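Local coordinates for protein HP0721 (Helicobacter pylori, PDB 2XRH), which is a secreted Helicobacter protein of unknown function, seen here as a helical fragment with nicotinic acid bound in a pocket lined by its helices and loops, at residues E82-K85 with D91-D94; E17-M22 with T35-K40; V26-I31 with Q77-E82. All blocks are in the same frame, centred on the assembly; numbering follows the deposited sequence. Where two conformers were deposited one is given.

Contact 1: E82-K85 with D91-D94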
# COMPACT_ATOMS: atom_id res chain seq x y z
N GLU A 82 -11.17 7.09 2.44
CA GLU A 82 -12.59 7.41 2.56
C GLU A 82 -12.85 8.79 3.10
O GLU A 82 -13.72 9.50 2.57
CB GLU A 82 -13.27 6.36 3.39
CG GLU A 82 -13.36 5.04 2.71
CD GLU A 82 -14.04 5.15 1.36
OE1 GLU A 82 -15.22 5.58 1.40
OE2 GLU A 82 -13.40 4.83 0.29
N ALA A 83 -12.11 9.20 4.13
CA ALA A 83 -12.25 10.53 4.66
C ALA A 83 -11.92 11.57 3.59
O ALA A 83 -12.60 12.57 3.47
CB ALA A 83 -11.40 10.74 5.92
N LEU A 84 -10.84 11.36 2.84
CA LEU A 84 -10.46 12.31 1.84
C LEU A 84 -11.56 12.42 0.78
O LEU A 84 -11.84 13.53 0.31
CB LEU A 84 -9.16 11.90 1.17
CG LEU A 84 -7.93 12.15 2.03
CD1 LEU A 84 -6.68 11.41 1.38
CD2 LEU A 84 -7.68 13.61 2.25
N LYS A 85 -12.12 11.28 0.39
CA LYS A 85 -13.23 11.24 -0.61
C LYS A 85 -14.37 12.11 -0.12
O LYS A 85 -14.90 12.98 -0.86
CB LYS A 85 -13.76 9.83 -0.83
CG LYS A 85 -12.81 8.78 -1.36
CD LYS A 85 -11.90 9.27 -2.47
CE LYS A 85 -10.50 8.59 -2.42
NZ LYS A 85 -9.58 9.21 -1.44
N ASP A 91 -7.87 12.41 -4.10
CA ASP A 91 -7.28 11.04 -4.12
C ASP A 91 -5.81 11.03 -3.73
O ASP A 91 -5.03 11.80 -4.25
CB ASP A 91 -7.28 10.36 -5.50
CG ASP A 91 -8.55 10.55 -6.25
OD1 ASP A 91 -9.49 9.77 -6.00
OD2 ASP A 91 -8.57 11.43 -7.14
N MET A 92 -5.41 10.10 -2.86
CA MET A 92 -4.01 9.79 -2.69
C MET A 92 -3.44 9.28 -4.00
O MET A 92 -4.08 8.47 -4.69
CB MET A 92 -3.81 8.68 -1.64
CG MET A 92 -3.97 9.13 -0.20
SD MET A 92 -3.68 7.73 0.95
CE MET A 92 -5.24 6.89 0.60
N ASP A 93 -2.22 9.72 -4.32
CA ASP A 93 -1.51 9.20 -5.49
C ASP A 93 -1.14 7.73 -5.25
O ASP A 93 -1.24 6.89 -6.14
CB ASP A 93 -0.20 9.98 -5.75
CG ASP A 93 -0.41 11.48 -6.07
OD1 ASP A 93 -1.56 11.95 -6.24
OD2 ASP A 93 0.61 12.19 -6.15
N ASP A 94 -0.74 7.43 -4.02
CA ASP A 94 -0.29 6.10 -3.63
C ASP A 94 -1.09 5.65 -2.42
O ASP A 94 -1.33 6.44 -1.50
CB ASP A 94 1.21 6.20 -3.31
CG ASP A 94 1.72 7.66 -3.37
OD1 ASP A 94 0.96 8.56 -2.93
OD2 ASP A 94 2.85 7.91 -3.87
O HOH W 1 -7.29 8.09 -2.03
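Asp-91 meets Lys-85 near the C-terminal end of helix 70-86, where the chain has left the helix and comes back alongside it. The CB of Asp-91 points away from the helix, but the carboxylate turns back, with CG beside the backbone N and anti to the carbonyl carbon (chi1 -43°). Its OD1 lies 3.9 Å from Lys-85 CE, the two side chains crossing almost perpendicularly. The charged ends do not pair: Lys-85 NZ is 4.6 Å from Asp-91 OD1, an attraction at a distance and not a salt bridge. At Met-92 the link becomes definite. One water accepts from Lys-85 NZ at 2.6 Å and from the backbone N of Met-92 at 2.9 Å, bridging the helix to the returning chain. Lys-85 bends at chi2, chi3 and chi4 to put NZ there, and the same ammonium also bonds Lys-81 O within the helix. Met-92 CG packs on CD1 of the buried Leu-84 at 3.9 Å, and the Met-92 side chain touches the bound nicotinic acid. With no direct hydrogen bond between the segments, the ammonium works mainly through water and a helix carbonyl, and Asp-91 probably adds only a modest electrostatic pull.

Contact 2: E17-M22 with T35-K40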
# COMPACT_ATOMS: atom_id res chain seq x y z
N GLU A 17 7.30 22.14 11.25
CA GLU A 17 8.05 21.02 11.86
C GLU A 17 7.14 20.01 12.45
O GLU A 17 7.23 18.81 12.13
CB GLU A 17 8.98 21.54 12.95
CG GLU A 17 9.76 20.45 13.65
CD GLU A 17 10.83 20.98 14.62
OE1 GLU A 17 11.13 22.18 14.58
OE2 GLU A 17 11.39 20.20 15.40
N ASP A 18 6.26 20.49 13.33
CA ASP A 18 5.33 19.61 14.01
C ASP A 18 4.33 19.00 13.06
O ASP A 18 3.91 17.86 13.27
CB ASP A 18 4.66 20.33 15.18
CG ASP A 18 5.61 20.58 16.33
OD1 ASP A 18 6.75 20.03 16.36
OD2 ASP A 18 5.21 21.37 17.22
N LEU A 19 3.91 19.71 12.01
CA LEU A 19 3.03 19.10 11.01
C LEU A 19 3.74 17.96 10.29
O LEU A 19 3.15 16.89 10.03
CB LEU A 19 2.56 20.11 9.97
CG LEU A 19 1.48 21.12 10.36
CD1 LEU A 19 1.22 22.12 9.23
CD2 LEU A 19 0.18 20.45 10.79
N ALA A 20 5.01 18.17 9.93
CA ALA A 20 5.78 17.08 9.32
C ALA A 20 5.92 15.87 10.25
O ALA A 20 5.73 14.73 9.81
CB ALA A 20 7.13 17.55 8.87
N LYS A 21 6.21 16.10 11.53
CA LYS A 21 6.45 15.03 12.50
C LYS A 21 5.24 14.14 12.77
O LYS A 21 5.40 13.01 13.19
CB LYS A 21 6.97 15.62 13.81
CG LYS A 21 8.41 16.03 13.71
CD LYS A 21 8.87 16.78 14.93
CE LYS A 21 10.37 16.98 14.85
NZ LYS A 21 10.90 17.68 16.03
N MET A 22 4.05 14.65 12.49
CA MET A 22 2.82 13.87 12.72
C MET A 22 2.41 13.11 11.45
O MET A 22 1.39 12.41 11.46
CB MET A 22 1.68 14.72 13.25
CG MET A 22 1.26 15.79 12.37
SD MET A 22 -0.14 16.73 13.07
CE MET A 22 0.67 17.65 14.34
N THR A 35 -4.59 17.75 5.73
CA THR A 35 -4.22 17.85 4.33
C THR A 35 -4.45 19.27 3.81
O THR A 35 -3.59 19.82 3.14
CB THR A 35 -5.02 16.84 3.51
OG1 THR A 35 -4.78 15.52 4.00
CG2 THR A 35 -4.71 16.90 2.04
N LYS A 36 -5.59 19.86 4.17
CA LYS A 36 -5.84 21.27 3.84
C LYS A 36 -4.75 22.18 4.42
O LYS A 36 -4.30 23.09 3.74
CB LYS A 36 -7.24 21.70 4.29
CG LYS A 36 -8.37 21.04 3.50
CD LYS A 36 -9.75 21.41 4.04
CE LYS A 36 -10.82 20.89 3.09
NZ LYS A 36 -12.22 21.24 3.58
N GLU A 37 -4.32 21.95 5.65
CA GLU A 37 -3.29 22.77 6.26
C GLU A 37 -1.95 22.61 5.53
O GLU A 37 -1.29 23.58 5.24
CB GLU A 37 -3.13 22.52 7.74
CG GLU A 37 -2.20 23.53 8.43
CD GLU A 37 -2.81 24.93 8.57
OE1 GLU A 37 -4.06 25.05 8.59
OE2 GLU A 37 -2.05 25.91 8.65
N LEU A 38 -1.59 21.38 5.19
CA LEU A 38 -0.34 21.11 4.48
C LEU A 38 -0.35 21.80 3.14
O LEU A 38 0.63 22.43 2.80
CB LEU A 38 -0.15 19.61 4.30
CG LEU A 38 0.24 18.73 5.48
CD1 LEU A 38 0.37 17.27 4.97
CD2 LEU A 38 1.51 19.21 6.18
N LYS A 39 -1.47 21.74 2.43
CA LYS A 39 -1.62 22.34 1.09
C LYS A 39 -1.53 23.85 1.23
O LYS A 39 -0.85 24.49 0.45
CB LYS A 39 -2.87 21.90 0.35
CG LYS A 39 -2.86 20.44 -0.09
CD LYS A 39 -4.14 20.08 -0.90
CE LYS A 39 -4.12 18.66 -1.49
NZ LYS A 39 -3.62 18.57 -2.91
N LYS A 40 -2.19 24.39 2.24
CA LYS A 40 -2.10 25.83 2.54
C LYS A 40 -0.65 26.28 2.71
O LYS A 40 -0.23 27.29 2.11
CB LYS A 40 -2.90 26.15 3.80
CG LYS A 40 -2.63 27.52 4.38
CD LYS A 40 -3.79 27.95 5.27
CE LYS A 40 -5.12 27.91 4.51
NZ LYS A 40 -5.20 28.91 3.41
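This is a small, buried helix-to-helix contact, in which the short helix 16-21 rests on helix 31-44 near the centre of the chain. Leu-19 carries it from one side, Glu-37 and Leu-38 from the other, and no hydrogen bond crosses. Leu-19 points at the opposing helix and touches at two levels: its CB meets Leu-38 CD2 at 4.0 Å, while CD1, farther out, lies 3.8 Å from Glu-37 CG. Leu-38 starts off to one side, and its CD2 branch does the reaching. Glu-37 extends its CG away from the backbone N (chi1 -171°) and then bends at chi2, which offers the aliphatic part of the chain to Leu-19, crossed at nearly a right angle. Glu-37 thus gives its methylene to the packing while its carboxylate forms a salt bridge with Arg-41, one helical turn on. Around the leucines, Phe-11 of the N-terminal loop covers Leu-19, Tyr-34 of helix 31-44 donates its hydroxyl to Leu-19 O, and Phe-53 and Leu-57 of helix 47-65 pack against Leu-38.

Contact 3: V26-I31 with Q77-E82; sequences VAPQDI and QKAVKE. With NIO (nicotinic acid), chain B.
Ile-31 and Pro-28 press on one turn of helix 70-86, with Val-80 between them and nicotinic acid at the inner end. Ile-31 CG1 lies 4.0 Å from Val-80 CG1, the two side chains crossing at about a right angle. Pro-28 sits farther out: its CG reaches Ala-79 CB at 3.8 Å and Val-80 CG2 at 4.1 Å, so Val-80 is gripped by the ring and by the isoleucine. The ligand belongs to this first shell. Ile-31 CD1 is 3.6 Å from C1 of the pyridine ring, and both methyls of Val-80 come near carboxylate atom O1. Gln-77 meets that oxygen off the end of its amide, between OE1 and NE2; the bond from Gln-77 NE2 to O1 is weak, at 3.5 Å and 143°. Arg-76 and Thr-35 also hold the ligand directly, Arg-76 through NH1 and Thr-35 OG1 by a weak hydrogen bond with the pyridine nitrogen. In this all-helical fragment of the DUF1104 family, the loop between helices 16-21 and 31-44 closes against helix 70-86, and this junction forms one wall of the pocket. The loop is shaped by two successive i-to-i+3 backbone bonds, Asp-30 N to Ala-27 O (2.9 Å) and Ile-31 N to Pro-28 O (3.1 Å), which bring Pro-28 and Ile-31 to the same helix. The chi1 of Ile-31, -147°, lies some way from a staggered value and sends CG1 and CD1 to the ligand, which suggests mild strain at most. In the second shell, Arg-76 gives NH2 to Val-26 O, and Thr-35 OG1 bonds Ile-31 O. Gln-77 bends at chi2 to reach inward, and its NE2 bonds Asp-95 O in the C-terminal tail, while Met-92 packs on the same side chain.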
# COMPACT_ATOMS: atom_id res chain seq x y z
N VAL A 26 -1.65 11.04 12.03
CA VAL A 26 -2.85 11.88 12.21
C VAL A 26 -4.07 10.95 12.08
O VAL A 26 -4.10 10.09 11.24
CB VAL A 26 -2.91 13.01 11.15
CG1 VAL A 26 -4.21 13.77 11.19
CG2 VAL A 26 -1.73 13.97 11.31
N ALA A 27 -5.07 11.15 12.93
CA ALA A 27 -6.26 10.30 12.92
C ALA A 27 -7.06 10.55 11.64
O ALA A 27 -7.09 11.68 11.14
CB ALA A 27 -7.13 10.58 14.13
N PRO A 28 -7.67 9.52 11.08
CA PRO A 28 -8.49 9.74 9.88
C PRO A 28 -9.52 10.86 10.04
O PRO A 28 -9.78 11.58 9.09
CB PRO A 28 -9.11 8.38 9.63
CG PRO A 28 -8.06 7.42 10.12
CD PRO A 28 -7.46 8.08 11.34
N GLN A 29 -10.11 10.99 11.22
CA GLN A 29 -11.13 12.01 11.45
C GLN A 29 -10.57 13.43 11.31
O GLN A 29 -11.31 14.36 11.15
CB GLN A 29 -11.78 11.84 12.83
CG GLN A 29 -10.82 12.08 13.98
CD GLN A 29 -11.31 11.62 15.32
OE1 GLN A 29 -11.83 12.41 16.09
NE2 GLN A 29 -11.14 10.34 15.60
N ASP A 30 -9.23 13.56 11.38
CA ASP A 30 -8.53 14.86 11.27
C ASP A 30 -7.77 15.00 9.97
O ASP A 30 -7.18 16.07 9.75
CB ASP A 30 -7.55 15.05 12.42
CG ASP A 30 -8.23 15.07 13.78
OD1 ASP A 30 -9.31 15.71 13.90
OD2 ASP A 30 -7.67 14.47 14.73
N ILE A 31 -7.88 14.02 9.07
CA ILE A 31 -7.02 13.99 7.90
C ILE A 31 -7.35 15.03 6.86
O ILE A 31 -6.44 15.55 6.23
CB ILE A 31 -6.85 12.55 7.26
CG1 ILE A 31 -5.44 12.39 6.66
CG2 ILE A 31 -7.97 12.18 6.28
CD1 ILE A 31 -4.29 12.34 7.77
N GLN A 77 -5.21 3.43 6.32
CA GLN A 77 -5.11 4.00 4.99
C GLN A 77 -6.46 3.96 4.29
O GLN A 77 -6.82 4.89 3.55
CB GLN A 77 -4.02 3.31 4.15
CG GLN A 77 -2.58 3.58 4.52
CD GLN A 77 -2.28 5.05 4.71
OE1 GLN A 77 -2.23 5.49 5.81
NE2 GLN A 77 -2.13 5.79 3.62
N LYS A 78 -7.21 2.88 4.52
CA LYS A 78 -8.56 2.79 3.93
C LYS A 78 -9.46 3.90 4.49
O LYS A 78 -10.24 4.54 3.78
CB LYS A 78 -9.15 1.42 4.15
CG LYS A 78 -8.47 0.32 3.34
CD LYS A 78 -9.33 -0.95 3.34
CE LYS A 78 -8.74 -2.01 2.44
NZ LYS A 78 -8.91 -3.42 2.94
N ALA A 79 -9.36 4.13 5.78
CA ALA A 79 -10.17 5.15 6.44
C ALA A 79 -9.75 6.55 5.94
O ALA A 79 -10.58 7.44 5.78
CB ALA A 79 -10.11 5.03 7.98
N VAL A 80 -8.45 6.74 5.75
CA VAL A 80 -7.93 7.99 5.24
C VAL A 80 -8.50 8.22 3.84
O VAL A 80 -8.98 9.30 3.53
CB VAL A 80 -6.38 8.06 5.27
CG1 VAL A 80 -5.89 9.14 4.35
CG2 VAL A 80 -5.87 8.28 6.72
N LYS A 81 -8.45 7.21 3.00
CA LYS A 81 -8.92 7.33 1.62
C LYS A 81 -10.38 7.74 1.62
O LYS A 81 -10.77 8.65 0.91
CB LYS A 81 -8.74 6.00 0.89
CG LYS A 81 -9.28 5.95 -0.52
CD LYS A 81 -8.88 4.65 -1.31
CE LYS A 81 -9.68 3.42 -0.92
NZ LYS A 81 -9.86 2.48 -2.05
N GLU A 82 -11.17 7.09 2.44
CA GLU A 82 -12.59 7.41 2.56
C GLU A 82 -12.85 8.79 3.10
O GLU A 82 -13.72 9.50 2.57
CB GLU A 82 -13.27 6.36 3.39
CG GLU A 82 -13.36 5.04 2.71
CD GLU A 82 -14.04 5.15 1.36
OE1 GLU A 82 -15.22 5.58 1.40
OE2 GLU A 82 -13.40 4.83 0.29
N NIO B . -2.61 13.20 3.96
C1 NIO B . -2.19 12.31 4.88
C2 NIO B . -1.98 10.97 4.53
C3 NIO B . -2.23 10.54 3.26
C4 NIO B . -2.66 11.48 2.34
C5 NIO B . -2.84 12.81 2.72
C6 NIO B . -1.62 9.96 5.56
O1 NIO B . -2.03 8.78 5.38
O2 NIO B . -1.01 10.32 6.57

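How the contacts relate
Contact 2 is the core contact, buried near the middle of the chain, whereas contacts 1 and 3 are partly buried and lie on the same side of the chain's centre. Those two share helix 70-86, and they touch directly: Met-92 CE of contact 1 packs 3.6 Å from Lys-81 CB of contact 3. Helix 31-44 begins in contact 3 with Ile-31 and runs on into contact 2, where Thr-35 meets Leu-84 of contact 1. Each contact supplies part of the nicotinic acid pocket. All three rely on apolar packing, with no direct hydrogen bond between their segments, but near the surface contact 1 adds water and charge.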